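Local coordinates for dihydropteridine reductase (Dictyostelium discoideum, PDB 3ORF), which catalyses the reduction of quinonoid dihydropteridines to tetrahydropteridines at the expense of NADH, regenerating a cofactor probably needed by aromatic amino acid hydroxylases, at residues 34-39 with 55-60; 192-197 with 208-213; 214-219 with 246-251. One frame throughout, in Å; residues are numbered along the deposited sequence.

Contact 1: 34-39 with 55-60; sequences LGAEVV and RENPNA. With NAD (nicotinamide-adenine-dinucleotide), chain E.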
loop_
_atom_site.group_PDB
_atom_site.type_symbol
_atom_site.label_atom_id
_atom_site.label_comp_id
_atom_site.label_asym_id
_atom_site.label_seq_id
_atom_site.Cartn_x
_atom_site.Cartn_y
_atom_site.Cartn_z
ATOM N N LEU A 34 11.124 -16.715 10.064
ATOM C CA LEU A 34 11.538 -17.069 8.700
ATOM C C LEU A 34 12.950 -16.569 8.423
ATOM O O LEU A 34 13.786 -17.309 7.883
ATOM C CB LEU A 34 10.546 -16.503 7.644
ATOM C CG LEU A 34 10.999 -16.676 6.190
ATOM C CD1 LEU A 34 11.133 -18.208 5.774
ATOM C CD2 LEU A 34 10.059 -15.884 5.346
ATOM N N GLY A 35 13.177 -15.299 8.785
ATOM C CA GLY A 35 14.418 -14.620 8.515
ATOM C C GLY A 35 15.582 -15.395 9.120
ATOM O O GLY A 35 16.618 -15.605 8.444
ATOM N N ALA A 36 15.407 -15.863 10.365
ATOM C CA ALA A 36 16.480 -16.657 11.025
ATOM C C ALA A 36 16.660 -18.051 10.418
ATOM O O ALA A 36 17.784 -18.581 10.429
ATOM C CB ALA A 36 16.279 -16.756 12.585
ATOM N N GLU A 37 15.584 -18.668 9.905
ATOM C CA GLU A 37 15.760 -19.933 9.207
ATOM C C GLU A 37 16.486 -19.742 7.849
ATOM O O GLU A 37 17.316 -20.554 7.476
ATOM C CB GLU A 37 14.438 -20.656 9.009
ATOM C CG GLU A 37 14.531 -21.999 8.216
ATOM C CD GLU A 37 15.539 -23.039 8.776
ATOM O OE1 GLU A 37 15.537 -23.322 10.014
ATOM O OE2 GLU A 37 16.323 -23.593 7.939
ATOM N N VAL A 38 16.201 -18.656 7.130
ATOM C CA VAL A 38 16.954 -18.359 5.891
ATOM C C VAL A 38 18.447 -18.159 6.213
ATOM O O VAL A 38 19.354 -18.522 5.430
ATOM C CB VAL A 38 16.359 -17.122 5.140
ATOM C CG1 VAL A 38 17.152 -16.817 3.889
ATOM C CG2 VAL A 38 14.887 -17.400 4.743
ATOM N N VAL A 39 18.732 -17.557 7.348
ATOM C CA VAL A 39 20.160 -17.278 7.639
ATOM C C VAL A 39 20.840 -18.627 7.933
ATOM O O VAL A 39 21.893 -18.958 7.346
ATOM C CB VAL A 39 20.325 -16.306 8.824
ATOM C CG1 VAL A 39 21.782 -16.333 9.353
ATOM C CG2 VAL A 39 19.905 -14.893 8.404
ATOM N N ARG A 55 16.556 -6.239 16.449
ATOM C CA ARG A 55 17.473 -6.856 17.399
ATOM C C ARG A 55 18.482 -7.701 16.561
ATOM O O ARG A 55 18.239 -7.997 15.358
ATOM C CB ARG A 55 16.669 -7.660 18.440
ATOM C CG ARG A 55 16.046 -8.918 17.914
ATOM C CD ARG A 55 14.736 -9.297 18.640
ATOM N NE ARG A 55 14.068 -10.417 17.936
ATOM C CZ ARG A 55 13.226 -10.265 16.903
ATOM N NH1 ARG A 55 12.903 -9.048 16.464
ATOM N NH2 ARG A 55 12.694 -11.324 16.306
ATOM N N GLU A 56 19.613 -8.030 17.174
ATOM C CA GLU A 56 20.704 -8.713 16.489
ATOM C C GLU A 56 20.322 -10.160 16.182
ATOM O O GLU A 56 19.462 -10.756 16.880
ATOM C CB GLU A 56 21.981 -8.721 17.401
ATOM C CG GLU A 56 22.451 -7.336 17.981
ATOM C CD GLU A 56 23.130 -6.369 16.950
ATOM O OE1 GLU A 56 23.894 -5.472 17.397
ATOM O OE2 GLU A 56 22.883 -6.476 15.698
ATOM N N ASN A 57 20.998 -10.733 15.190
ATOM C CA ASN A 57 20.945 -12.174 14.954
ATOM C C ASN A 57 22.358 -12.676 15.059
ATOM O O ASN A 57 23.120 -12.605 14.055
ATOM C CB ASN A 57 20.385 -12.572 13.584
ATOM C CG ASN A 57 20.317 -14.100 13.421
ATOM O OD1 ASN A 57 19.677 -14.610 12.486
ATOM N ND2 ASN A 57 20.978 -14.846 14.336
ATOM N N PRO A 58 22.737 -13.173 16.266
ATOM C CA PRO A 58 24.168 -13.435 16.523
ATOM C C PRO A 58 24.597 -14.618 15.692
ATOM O O PRO A 58 25.737 -14.754 15.425
ATOM C CB PRO A 58 24.219 -13.746 18.036
ATOM C CG PRO A 58 22.810 -14.222 18.398
ATOM C CD PRO A 58 21.863 -13.584 17.390
ATOM N N ASN A 59 23.668 -15.447 15.245
ATOM C CA ASN A 59 24.007 -16.562 14.362
ATOM C C ASN A 59 24.480 -16.109 12.973
ATOM O O ASN A 59 25.194 -16.813 12.286
ATOM C CB ASN A 59 22.815 -17.520 14.291
ATOM C CG ASN A 59 23.107 -18.777 13.464
ATOM O OD1 ASN A 59 22.403 -19.067 12.485
ATOM N ND2 ASN A 59 24.141 -19.536 13.865
ATOM N N ALA A 60 24.114 -14.911 12.561
ATOM C CA ALA A 60 24.567 -14.414 11.282
ATOM C C ALA A 60 26.002 -13.902 11.370
ATOM O O ALA A 60 26.477 -13.472 12.449
ATOM C CB ALA A 60 23.658 -13.316 10.797
HETATM P PA NAD E . 8.245 -12.708 12.867
HETATM O O1A NAD E . 7.390 -11.763 13.631
HETATM O O2A NAD E . 8.978 -13.806 13.556
HETATM O O5B NAD E . 9.459 -11.808 12.224
HETATM C C5B NAD E . 9.371 -10.618 11.529
HETATM C C4B NAD E . 10.710 -9.896 11.760
HETATM O O4B NAD E . 10.604 -8.621 11.061
HETATM C C3B NAD E . 10.849 -9.532 13.263
HETATM O O3B NAD E . 12.193 -9.712 13.645
HETATM C C2B NAD E . 10.654 -8.030 13.311
HETATM O O2B NAD E . 11.483 -7.426 14.318
HETATM C C1B NAD E . 11.168 -7.627 11.914
HETATM N N9A NAD E . 10.606 -6.355 11.380
HETATM C C8A NAD E . 9.317 -5.951 11.526
HETATM N N7A NAD E . 9.193 -4.794 10.858
HETATM C C5A NAD E . 10.401 -4.439 10.321
HETATM C C6A NAD E . 10.886 -3.346 9.537
HETATM N N6A NAD E . 10.093 -2.290 9.229
HETATM N N1A NAD E . 12.189 -3.334 9.132
HETATM C C2A NAD E . 13.002 -4.321 9.486
HETATM N N3A NAD E . 12.566 -5.364 10.224
HETATM C C4A NAD E . 11.295 -5.442 10.676
HETATM O O3 NAD E . 7.340 -13.197 11.674
HETATM P PN NAD E . 7.477 -14.427 10.764
HETATM O O1N NAD E . 6.489 -15.393 11.343
HETATM O O2N NAD E . 8.921 -14.785 10.442
HETATM O O5D NAD E . 6.840 -13.946 9.351
HETATM C C5D NAD E . 7.644 -13.514 8.246
HETATM C C4D NAD E . 6.756 -12.916 7.138
HETATM O O4D NAD E . 5.604 -13.773 6.917
HETATM C C3D NAD E . 6.168 -11.523 7.396
HETATM O O3D NAD E . 6.503 -10.714 6.214
HETATM C C2D NAD E . 4.650 -11.747 7.462
HETATM O O2D NAD E . 4.030 -10.544 6.981
HETATM C C1D NAD E . 4.579 -12.868 6.401
HETATM N N1N NAD E . 3.397 -13.691 5.874
HETATM C C2N NAD E . 2.838 -14.876 6.527
HETATM C C3N NAD E . 1.740 -15.543 5.880
HETATM C C7N NAD E . 1.051 -16.818 6.438
HETATM O O7N NAD E . -0.192 -16.900 6.433
HETATM N N7N NAD E . 1.901 -17.791 6.828
HETATM C C4N NAD E . 1.248 -15.074 4.637
HETATM C C5N NAD E . 1.819 -13.958 4.014
HETATM C C6N NAD E . 2.866 -13.286 4.623
#
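Val39, on the helix, and Ala60, at the end of the loop, make the apolar touch of this contact, with Asn57 beside them. From its CB, Val39 looks onto the end of Asn57, which approaches from the opposite direction. CG1 stands anti to the backbone N (chi1 164°), and this carries it to Ala60, 3.8 Å from Val39 CG1 to Ala60 CB. The same methyl also brushes the end of Asn59. CG2, the other branch, also faces the end of Asn57, which touches CB of Ala36 as well. No hydrogen bond crosses between helix and loop here; they meet by van der Waals contact, and Val39 is buried further against Thr49 and Val27 of two neighbouring strands. The loop keeps its shape by a type I turn from Asn57 to Ala60, closed by Ala60 N on Asn57 O at 2.9 Å.

What the two segments share is the cofactor. Leu34 N sends an almost perfectly straight bond (178°) to the phosphate oxygen O2N of NAD, 3.0 Å away. Ala33 N is also hydrogen-bonded to NAD, so the first turn of helix 33-44 faces the cofactor, and the helix end would probably favour the negative charge of the phosphate. From the loop, Arg55 stretches out from CG to NE until its guanidinium reaches the adenine ribose: Arg55 NH1 lies 3.0 Å from both O2B and O3B of NAD, two bent bonds, while NH2 adds a weak one to O3B. Asp53, just before the loop, also grips NAD. Gly35 fits the last glycine of the Rossmann-type GxGxxG pattern, and helix 33-44 and the loop after strand 48-53 together belong to the beta-alpha-beta nucleotide site of a short-chain dehydrogenase/reductase.

Contact 2: 192-197 with 208-213; sequences TLDTPT and DDWTPL. With NAD (nicotinamide-adenine-dinucleotide), chain E.
The indole of Trp210 takes Thr192 CG2 on one face, almost straight above the five-membered ring and 3.7 Å from its centroid, a CH-pi contact. At the edge, near the ring plane, sits the carboxylate of Asp194, with Asp194 OD1 3.8 Å from Trp210 CE3 and the two planes turned 76° apart. Asp194 CG is anti to its own backbone N (chi1 -172°), which swings the carboxylate to that edge, where Arg199 holds it in a salt bridge; Phe207 meets the indole edge-to-face.

Next to the ring the backbones pair in a single beta bridge between Leu193 and Thr211. Thr211 N reaches Thr192 O at 2.8 Å, and Asp194 N returns to Thr211 O at 2.9 Å. A water ties Asp194 O to Leu213 N further along. Leu213 CD2 packs on two partners, 3.8 Å from Leu193 CD1 and the same from Thr195 CG2. Thr195 CG2 also touches the phosphate oxygen O1N of NAD, while the nicotinamide carboxamide comes up to Leu193.

Thr195 caps the start of helix 196-201 through Asn198 N, and Pro212 stands just before helix 213-225. The pair thus joins the entrances of two helices, with Leu213 resting on helix 33-44 and Leu193 and Thr211 on Phe239 of strand 236-242.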
loop_
_atom_site.group_PDB
_atom_site.type_symbol
_atom_site.label_atom_id
_atom_site.label_comp_id
_atom_site.label_asym_id
_atom_site.label_seq_id
_atom_site.Cartn_x
_atom_site.Cartn_y
_atom_site.Cartn_z
ATOM N N THR A 192 0.106 -20.628 4.286
ATOM C CA THR A 192 0.423 -20.705 5.713
ATOM C C THR A 192 1.783 -21.328 5.955
ATOM O O THR A 192 2.027 -22.528 5.638
ATOM C CB THR A 192 -0.602 -21.602 6.518
ATOM O OG1 THR A 192 -1.918 -21.452 5.978
ATOM C CG2 THR A 192 -0.586 -21.213 8.009
ATOM N N LEU A 193 2.655 -20.489 6.475
ATOM C CA LEU A 193 3.946 -20.863 7.075
ATOM C C LEU A 193 3.798 -21.458 8.480
ATOM O O LEU A 193 2.896 -21.102 9.258
ATOM C CB LEU A 193 4.850 -19.604 7.259
ATOM C CG LEU A 193 5.378 -18.924 6.021
ATOM C CD1 LEU A 193 6.540 -17.970 6.385
ATOM C CD2 LEU A 193 5.894 -20.063 5.072
ATOM N N ASP A 194 4.732 -22.317 8.827
ATOM C CA ASP A 194 4.773 -22.873 10.169
ATOM C C ASP A 194 5.709 -22.006 10.988
ATOM O O ASP A 194 6.926 -22.213 10.968
ATOM C CB ASP A 194 5.272 -24.312 10.175
ATOM C CG ASP A 194 5.129 -24.983 11.546
ATOM O OD1 ASP A 194 4.841 -24.307 12.543
ATOM O OD2 ASP A 194 5.361 -26.182 11.667
ATOM N N THR A 195 5.118 -21.029 11.659
ATOM C CA THR A 195 5.817 -19.990 12.426
ATOM C C THR A 195 5.122 -19.920 13.802
ATOM O O THR A 195 3.946 -20.257 13.917
ATOM C CB THR A 195 5.580 -18.576 11.821
ATOM O OG1 THR A 195 4.159 -18.330 11.768
ATOM C CG2 THR A 195 6.169 -18.421 10.357
ATOM N N PRO A 196 5.839 -19.458 14.849
ATOM C CA PRO A 196 5.187 -19.213 16.184
ATOM C C PRO A 196 3.906 -18.308 16.031
ATOM O O PRO A 196 2.917 -18.513 16.706
ATOM C CB PRO A 196 6.275 -18.459 16.991
ATOM C CG PRO A 196 7.624 -18.838 16.335
ATOM C CD PRO A 196 7.285 -19.101 14.833
ATOM N N THR A 197 3.890 -17.381 15.096
ATOM C CA THR A 197 2.706 -16.583 14.919
ATOM C C THR A 197 1.518 -17.455 14.523
ATOM O O THR A 197 0.402 -17.315 15.108
ATOM C CB THR A 197 2.963 -15.343 14.025
ATOM O OG1 THR A 197 3.986 -14.573 14.676
ATOM C CG2 THR A 197 1.686 -14.431 13.882
ATOM N N ASP A 208 0.460 -30.202 9.389
ATOM C CA ASP A 208 1.046 -30.857 8.220
ATOM C C ASP A 208 0.608 -30.118 6.941
ATOM O O ASP A 208 1.187 -30.317 5.889
ATOM C CB ASP A 208 0.618 -32.340 8.185
ATOM C CG ASP A 208 1.457 -33.268 9.165
ATOM O OD1 ASP A 208 2.426 -32.805 9.853
ATOM O OD2 ASP A 208 1.148 -34.495 9.234
ATOM N N ASP A 209 -0.409 -29.267 7.033
ATOM C CA ASP A 209 -0.804 -28.398 5.927
ATOM C C ASP A 209 -0.098 -27.036 6.025
ATOM O O ASP A 209 -0.573 -26.033 5.438
ATOM C CB ASP A 209 -2.310 -28.115 5.938
ATOM C CG ASP A 209 -3.192 -29.334 5.543
ATOM O OD1 ASP A 209 -2.691 -30.433 5.175
ATOM O OD2 ASP A 209 -4.443 -29.145 5.645
ATOM N N TRP A 210 0.999 -26.967 6.797
ATOM C CA TRP A 210 1.757 -25.691 6.937
ATOM C C TRP A 210 3.157 -25.857 6.336
ATOM O O TRP A 210 3.792 -26.927 6.534
ATOM C CB TRP A 210 1.881 -25.351 8.417
ATOM C CG TRP A 210 0.564 -24.936 9.027
ATOM C CD1 TRP A 210 -0.683 -25.024 8.452
ATOM C CD2 TRP A 210 0.375 -24.349 10.302
ATOM N NE1 TRP A 210 -1.622 -24.484 9.290
ATOM C CE2 TRP A 210 -0.998 -24.048 10.428
ATOM C CE3 TRP A 210 1.242 -23.993 11.341
ATOM C CZ2 TRP A 210 -1.526 -23.453 11.558
ATOM C CZ3 TRP A 210 0.709 -23.410 12.469
ATOM C CH2 TRP A 210 -0.659 -23.129 12.559
ATOM N N THR A 211 3.655 -24.821 5.625
ATOM C CA THR A 211 4.957 -24.975 5.026
ATOM C C THR A 211 6.080 -24.838 6.081
ATOM O O THR A 211 6.150 -23.869 6.782
ATOM C CB THR A 211 5.204 -23.973 3.878
ATOM O OG1 THR A 211 4.041 -23.895 3.025
ATOM C CG2 THR A 211 6.404 -24.427 3.045
ATOM N N PRO A 212 6.961 -25.843 6.182
ATOM C CA PRO A 212 8.150 -25.696 7.039
ATOM C C PRO A 212 9.067 -24.581 6.529
ATOM O O PRO A 212 9.297 -24.487 5.322
ATOM C CB PRO A 212 8.850 -27.047 6.891
ATOM C CG PRO A 212 7.674 -28.015 6.553
ATOM C CD PRO A 212 6.910 -27.166 5.550
ATOM N N LEU A 213 9.590 -23.762 7.444
ATOM C CA LEU A 213 10.397 -22.613 7.052
ATOM C C LEU A 213 11.636 -23.072 6.219
ATOM O O LEU A 213 12.068 -22.377 5.271
ATOM C CB LEU A 213 10.790 -21.838 8.316
ATOM C CG LEU A 213 9.601 -21.286 9.103
ATOM C CD1 LEU A 213 10.104 -20.688 10.385
ATOM C CD2 LEU A 213 8.858 -20.264 8.341
HETATM P PA NAD E . 8.245 -12.708 12.867
HETATM O O1A NAD E . 7.390 -11.763 13.631
HETATM O O2A NAD E . 8.978 -13.806 13.556
HETATM O O5B NAD E . 9.459 -11.808 12.224
HETATM C C5B NAD E . 9.371 -10.618 11.529
HETATM C C4B NAD E . 10.710 -9.896 11.760
HETATM O O4B NAD E . 10.604 -8.621 11.061
HETATM C C3B NAD E . 10.849 -9.532 13.263
HETATM O O3B NAD E . 12.193 -9.712 13.645
HETATM C C2B NAD E . 10.654 -8.030 13.311
HETATM O O2B NAD E . 11.483 -7.426 14.318
HETATM C C1B NAD E . 11.168 -7.627 11.914
HETATM N N9A NAD E . 10.606 -6.355 11.380
HETATM C C8A NAD E . 9.317 -5.951 11.526
HETATM N N7A NAD E . 9.193 -4.794 10.858
HETATM C C5A NAD E . 10.401 -4.439 10.321
HETATM C C6A NAD E . 10.886 -3.346 9.537
HETATM N N6A NAD E . 10.093 -2.290 9.229
HETATM N N1A NAD E . 12.189 -3.334 9.132
HETATM C C2A NAD E . 13.002 -4.321 9.486
HETATM N N3A NAD E . 12.566 -5.364 10.224
HETATM C C4A NAD E . 11.295 -5.442 10.676
HETATM O O3 NAD E . 7.340 -13.197 11.674
HETATM P PN NAD E . 7.477 -14.427 10.764
HETATM O O1N NAD E . 6.489 -15.393 11.343
HETATM O O2N NAD E . 8.921 -14.785 10.442
HETATM O O5D NAD E . 6.840 -13.946 9.351
HETATM C C5D NAD E . 7.644 -13.514 8.246
HETATM C C4D NAD E . 6.756 -12.916 7.138
HETATM O O4D NAD E . 5.604 -13.773 6.917
HETATM C C3D NAD E . 6.168 -11.523 7.396
HETATM O O3D NAD E . 6.503 -10.714 6.214
HETATM C C2D NAD E . 4.650 -11.747 7.462
HETATM O O2D NAD E . 4.030 -10.544 6.981
HETATM C C1D NAD E . 4.579 -12.868 6.401
HETATM N N1N NAD E . 3.397 -13.691 5.874
HETATM C C2N NAD E . 2.838 -14.876 6.527
HETATM C C3N NAD E . 1.740 -15.543 5.880
HETATM C C7N NAD E . 1.051 -16.818 6.438
HETATM O O7N NAD E . -0.192 -16.900 6.433
HETATM N N7N NAD E . 1.901 -17.791 6.828
HETATM C C4N NAD E . 1.248 -15.074 4.637
HETATM C C5N NAD E . 1.819 -13.958 4.014
HETATM C C6N NAD E . 2.866 -13.286 4.623
HETATM O O HOH W 1 2.353 -22.066 2.640
HETATM O O HOH W 2 0.315 -24.050 3.450
HETATM O O HOH W 3 -3.058 -23.654 5.290
HETATM O O HOH W 4 9.015 -24.653 10.347
#

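Contact 3: 214-219 with 246-251; sequences SEVAEK and TTWTNL
This is a helix-on-strand contact near the surface, where Lys219 and Glu215 of helix 213-225 come down on Trp248 and Thr246 of the edge strand 245-250. The short segments run 44° apart in direction and their axes stay 11.2 Å from each other, a gap bridged by the long side chains.

Lys219 lies along the indole. Its CB starts over the ring, 3.5 Å from Trp248 CZ2, and Lys219 CG then sits over the six-membered ring, 3.6 Å from the centroid, as a CH-pi contact. Bends at chi2 (53°) and chi3 (73°) keep the chain close to the face rather than letting it rise away, and they bring CE and NZ across to the five-membered ring. There Lys219 NZ stands 4.3 Å from the ring centroid, placed over the face for a cation-pi interaction. The benzo edge of the same indole points at the helix: Trp248 CZ2 is 3.8 Å from Glu215 O, and CH2 faces CA of Val216. Phe239 on the adjacent strand also stacks with Trp248. With an alanine in place of Trp248, the aliphatic run and ammonium of Lys219 would probably lose their aromatic bed, and a gap is likely to open between helix and edge strand.

The polar tie lies one turn earlier on the helix. Thr246 OG1 donates to Glu215 OE1 at 2.7 Å, meeting the oxygen from above the carboxylate plane, and the same hydroxyl is also bonded to Thr241. Thr246 and Trp248, two residues apart, both point at the helix; the backbone of Thr247, between them, pairs with Glu240 of strand 236-242. That antiparallel hairpin finishes the otherwise parallel sheet, and a helix lying over it in this way belongs to the alpha-beta-alpha sandwich of the Rossmann fold.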
loop_
_atom_site.group_PDB
_atom_site.type_symbol
_atom_site.label_atom_id
_atom_site.label_comp_id
_atom_site.label_asym_id
_atom_site.label_seq_id
_atom_site.Cartn_x
_atom_site.Cartn_y
_atom_site.Cartn_z
ATOM N N SER A 214 12.153 -24.284 6.522
ATOM C CA SER A 214 13.335 -24.795 5.854
ATOM C C SER A 214 12.975 -25.066 4.416
ATOM O O SER A 214 13.846 -25.058 3.602
ATOM C CB SER A 214 13.880 -26.081 6.535
ATOM O OG SER A 214 13.000 -27.181 6.327
ATOM N N GLU A 215 11.697 -25.275 4.071
ATOM C CA GLU A 215 11.386 -25.451 2.638
ATOM C C GLU A 215 11.379 -24.107 1.975
ATOM O O GLU A 215 11.749 -23.981 0.841
ATOM C CB GLU A 215 10.067 -26.178 2.353
ATOM C CG GLU A 215 9.983 -27.518 2.979
ATOM C CD GLU A 215 8.839 -28.394 2.416
ATOM O OE1 GLU A 215 8.320 -28.106 1.328
ATOM O OE2 GLU A 215 8.493 -29.406 3.050
ATOM N N VAL A 216 10.949 -23.081 2.674
ATOM C CA VAL A 216 11.132 -21.770 2.074
ATOM C C VAL A 216 12.618 -21.434 1.782
ATOM O O VAL A 216 12.992 -21.032 0.680
ATOM C CB VAL A 216 10.385 -20.692 2.928
ATOM C CG1 VAL A 216 10.565 -19.338 2.248
ATOM C CG2 VAL A 216 8.919 -21.141 3.014
ATOM N N ALA A 217 13.471 -21.622 2.780
ATOM C CA ALA A 217 14.924 -21.479 2.605
ATOM C C ALA A 217 15.500 -22.259 1.441
ATOM O O ALA A 217 16.318 -21.719 0.671
ATOM C CB ALA A 217 15.684 -21.862 3.883
ATOM N N GLU A 218 15.117 -23.528 1.332
ATOM C CA GLU A 218 15.595 -24.391 0.237
ATOM C C GLU A 218 15.177 -23.870 -1.147
ATOM O O GLU A 218 16.012 -23.812 -2.092
ATOM C CB GLU A 218 15.108 -25.828 0.520
ATOM C CG GLU A 218 15.223 -26.905 -0.580
ATOM C CD GLU A 218 15.058 -28.352 0.016
ATOM O OE1 GLU A 218 14.818 -28.468 1.275
ATOM O OE2 GLU A 218 15.182 -29.357 -0.763
ATOM N N LYS A 219 13.916 -23.452 -1.293
ATOM C CA LYS A 219 13.492 -22.838 -2.572
ATOM C C LYS A 219 14.317 -21.581 -2.877
ATOM O O LYS A 219 14.842 -21.404 -4.002
ATOM C CB LYS A 219 12.007 -22.517 -2.548
ATOM C CG LYS A 219 11.431 -21.916 -3.852
ATOM C CD LYS A 219 11.752 -22.772 -5.112
ATOM C CE LYS A 219 10.932 -24.046 -5.142
ATOM N NZ LYS A 219 10.714 -24.508 -6.590
ATOM N N THR A 246 4.471 -29.760 -0.746
ATOM C CA THR A 246 4.379 -28.305 -0.977
ATOM C C THR A 246 4.303 -28.003 -2.472
ATOM O O THR A 246 5.084 -28.556 -3.239
ATOM C CB THR A 246 5.598 -27.556 -0.375
ATOM O OG1 THR A 246 5.656 -27.824 1.031
ATOM C CG2 THR A 246 5.485 -25.998 -0.606
ATOM N N THR A 247 3.349 -27.178 -2.888
ATOM C CA THR A 247 3.245 -26.807 -4.306
ATOM C C THR A 247 3.533 -25.325 -4.509
ATOM O O THR A 247 2.907 -24.485 -3.873
ATOM C CB THR A 247 1.808 -27.149 -4.862
ATOM O OG1 THR A 247 1.481 -28.544 -4.607
ATOM C CG2 THR A 247 1.712 -26.871 -6.355
ATOM N N TRP A 248 4.459 -24.990 -5.405
ATOM C CA TRP A 248 4.768 -23.593 -5.696
ATOM C C TRP A 248 4.165 -23.236 -7.038
ATOM O O TRP A 248 4.428 -23.953 -8.007
ATOM C CB TRP A 248 6.277 -23.401 -5.778
ATOM C CG TRP A 248 7.016 -23.810 -4.556
ATOM C CD1 TRP A 248 7.348 -25.109 -4.150
ATOM C CD2 TRP A 248 7.528 -22.923 -3.570
ATOM N NE1 TRP A 248 8.045 -25.038 -2.940
ATOM C CE2 TRP A 248 8.154 -23.710 -2.570
ATOM C CE3 TRP A 248 7.508 -21.540 -3.418
ATOM C CZ2 TRP A 248 8.771 -23.128 -1.434
ATOM C CZ3 TRP A 248 8.125 -20.967 -2.279
ATOM C CH2 TRP A 248 8.736 -21.766 -1.308
ATOM N N THR A 249 3.358 -22.160 -7.092
ATOM C CA THR A 249 2.662 -21.684 -8.312
ATOM C C THR A 249 3.041 -20.224 -8.664
ATOM O O THR A 249 2.753 -19.286 -7.877
ATOM C CB THR A 249 1.100 -21.684 -8.100
ATOM O OG1 THR A 249 0.707 -22.925 -7.493
ATOM C CG2 THR A 249 0.360 -21.560 -9.462
ATOM N N ASN A 250 3.652 -20.021 -9.824
ATOM C CA ASN A 250 4.036 -18.681 -10.270
ATOM C C ASN A 250 2.789 -18.014 -10.759
ATOM O O ASN A 250 2.066 -18.592 -11.540
ATOM C CB ASN A 250 5.074 -18.788 -11.436
ATOM C CG ASN A 250 6.290 -19.606 -11.047
ATOM O OD1 ASN A 250 6.669 -19.594 -9.884
ATOM N ND2 ASN A 250 6.926 -20.281 -12.010
ATOM N N LEU A 251 2.465 -16.856 -10.246
ATOM C CA LEU A 251 1.411 -16.073 -10.816
ATOM C C LEU A 251 2.015 -14.815 -11.479
ATOM O O LEU A 251 1.736 -14.553 -12.675
ATOM C CB LEU A 251 0.436 -15.659 -9.735
ATOM C CG LEU A 251 -0.128 -16.817 -8.915
ATOM C CD1 LEU A 251 -0.532 -16.274 -7.531
ATOM C CD2 LEU A 251 -1.251 -17.566 -9.681
ATOM O OXT LEU A 251 2.767 -14.028 -10.866
#

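In the fold
Helix 33-44 is where the three contacts come together. Leu34 CD1 packs 4.0 Å from Leu213 CD2 of contact 2 and 3.7 Å from Val216 CG1 of contact 3, and Val216 CG2 in turn lies 3.8 Å from Leu193 CD2. Contacts 2 and 3 are the nearer pair, centres about 12 Å apart; contact 1 is about 17 Å from contact 2 and 20 Å from contact 3. Contacts 1 and 2 both touch NAD, the first at the adenine ribose and O2N, the second at O1N of the same phosphate and the nicotinamide carboxamide; the side chain of Leu193 is about 9 Å from that of Tyr158, the predicted proton acceptor. Contact 3 lies farther off, Val216's side chain about 9 Å from NAD.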